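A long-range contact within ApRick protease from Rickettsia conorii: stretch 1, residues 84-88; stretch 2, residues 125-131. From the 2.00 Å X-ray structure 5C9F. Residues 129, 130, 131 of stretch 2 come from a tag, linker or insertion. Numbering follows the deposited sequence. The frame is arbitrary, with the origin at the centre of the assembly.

Stretch 1 84-88: VIGKE
Stretch 2 125-131: ILNYAAA

Stretch 2 is part of a β-strand that begins earlier in the chain, and its alternate side chains at L126, Y128 and A130 point toward a tight turn in stretch 1. That turn is closed by two backbone hydrogen bonds, I85 N to K87 O (3.0 Å) and a weak K87 N to I85 O (2.9 Å), with G86 at its tip (phi/psi 75/-74). From I85 to K87 the chain runs in roughly the same sense as from L126 to A130. The contact buries 262 Å² in all. L126 (m, t) CD1 lies 4.3 Å from I85 (m, t) CG2, an apolar contact between two buried side chains. Y128, chi1 p and chi2 -87°, turns one ring face to G86, whose CA sits 4.0 Å from the ring centroid, 29° off the normal, in a CH-pi contact, and 3.6 Å from Y128 CZ. K87 N lies over the same face. Glycine suits this place twice, since its phi is positive and a CB would lie 2.5 Å from Y128 CE1. Y128 OH is satisfied elsewhere in the structure. K87 points toward stretch 2, its CB 3.8 Å from Y128 CD2. The tag residue A129 points its CB away but offers A129 O to K87 NZ in a weak 3.3 Å hydrogen bond, reached by a lysine bent at chi1 and chi3 (p, t, m, t). At A130, also from the tag, CB packs 4.0 Å from K87 CB; K87 CA and A130 CA, 6.2 Å apart, are the nearest CA pair and mark the register. A131, likewise tag-derived, is poorly ordered and makes no contact.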

# COMPACT_ATOMS: atom_id res chain seq x y z
N VAL A 84 7.57 18.68 -0.85
CA VAL A 84 6.45 17.80 -0.62
C VAL A 84 5.62 17.77 -1.91
O VAL A 84 5.07 18.81 -2.34
CB VAL A 84 5.59 18.27 0.57
CG1 VAL A 84 4.41 17.32 0.79
CG2 VAL A 84 6.45 18.38 1.82
N ILE A 85 5.54 16.58 -2.47
CA ILE A 85 4.61 16.24 -3.56
C ILE A 85 4.04 14.84 -3.18
O ILE A 85 4.63 13.81 -3.52
CB ILE A 85 5.34 16.08 -4.90
CG1 ILE A 85 6.06 17.40 -5.29
CG2 ILE A 85 4.33 15.72 -5.99
CD1 ILE A 85 7.02 17.24 -6.42
N GLY A 86 2.94 14.82 -2.46
CA GLY A 86 2.45 13.58 -1.85
C GLY A 86 3.29 13.23 -0.64
O GLY A 86 2.88 13.41 0.50
N LYS A 87 4.50 12.74 -0.88
CA LYS A 87 5.40 12.55 0.25
C LYS A 87 6.43 13.65 0.30
O LYS A 87 6.64 14.40 -0.68
CB LYS A 87 6.10 11.21 0.18
CG LYS A 87 7.02 11.00 -0.98
CD LYS A 87 7.73 9.66 -0.86
CE LYS A 87 8.99 9.74 -0.03
NZ LYS A 87 9.41 8.35 0.32
N GLU A 88 7.12 13.70 1.45
CA GLU A 88 8.14 14.69 1.70
C GLU A 88 9.47 14.15 1.25
O GLU A 88 9.88 13.12 1.68
CB GLU A 88 8.20 15.04 3.15
CG GLU A 88 9.22 16.14 3.37
CD GLU A 88 9.22 16.68 4.78
OE1 GLU A 88 8.60 16.08 5.67
OE2 GLU A 88 9.84 17.72 4.99
N ILE A 125 1.14 10.01 -13.82
CA ILE A 125 0.75 9.29 -12.63
C ILE A 125 2.00 9.05 -11.77
O ILE A 125 3.00 8.47 -12.22
CB ILE A 125 0.08 7.94 -12.98
CG1 ILE A 125 -1.14 8.16 -13.88
CG2 ILE A 125 -0.29 7.20 -11.71
CD1 ILE A 125 -1.01 7.61 -15.28
N LEU A 126 1.98 9.62 -10.57
CA LEU A 126 3.05 9.41 -9.58
C LEU A 126 2.48 8.52 -8.45
O LEU A 126 1.45 8.84 -7.90
CB LEU A 126 3.46 10.69 -8.98
CG LEU A 126 3.97 11.72 -10.02
CD1 LEU A 126 4.20 13.05 -9.37
CD2 LEU A 126 5.24 11.26 -10.68
N ASN A 127 3.21 7.46 -8.12
CA ASN A 127 2.90 6.61 -6.99
C ASN A 127 4.04 6.70 -5.98
O ASN A 127 5.21 6.69 -6.34
CB ASN A 127 2.64 5.19 -7.51
CG ASN A 127 1.25 5.08 -8.17
OD1 ASN A 127 0.22 4.99 -7.49
ND2 ASN A 127 1.22 5.05 -9.48
N TYR A 128 3.69 6.76 -4.71
CA TYR A 128 4.67 6.86 -3.63
C TYR A 128 4.28 6.02 -2.44
O TYR A 128 3.11 5.61 -2.29
CB TYR A 128 4.88 8.32 -3.17
CG TYR A 128 3.64 8.95 -2.62
CD1 TYR A 128 2.76 9.58 -3.47
CD2 TYR A 128 3.35 8.94 -1.26
CE1 TYR A 128 1.59 10.13 -3.00
CE2 TYR A 128 2.18 9.52 -0.76
CZ TYR A 128 1.32 10.12 -1.65
OH TYR A 128 0.11 10.68 -1.25
N ALA A 129 5.26 5.76 -1.59
CA ALA A 129 5.03 5.16 -0.29
C ALA A 129 5.90 5.85 0.75
O ALA A 129 7.10 5.99 0.57
CB ALA A 129 5.33 3.68 -0.36
N ALA A 130 5.30 6.28 1.84
CA ALA A 130 5.98 7.01 2.90
C ALA A 130 5.76 6.27 4.22
O ALA A 130 4.63 5.90 4.50
CB ALA A 130 5.39 8.41 2.97
N ALA A 131 6.81 6.05 5.01
CA ALA A 131 6.65 5.47 6.36
C ALA A 131 5.81 6.40 7.24
O ALA A 131 5.87 7.60 7.05
CB ALA A 131 8.01 5.18 7.00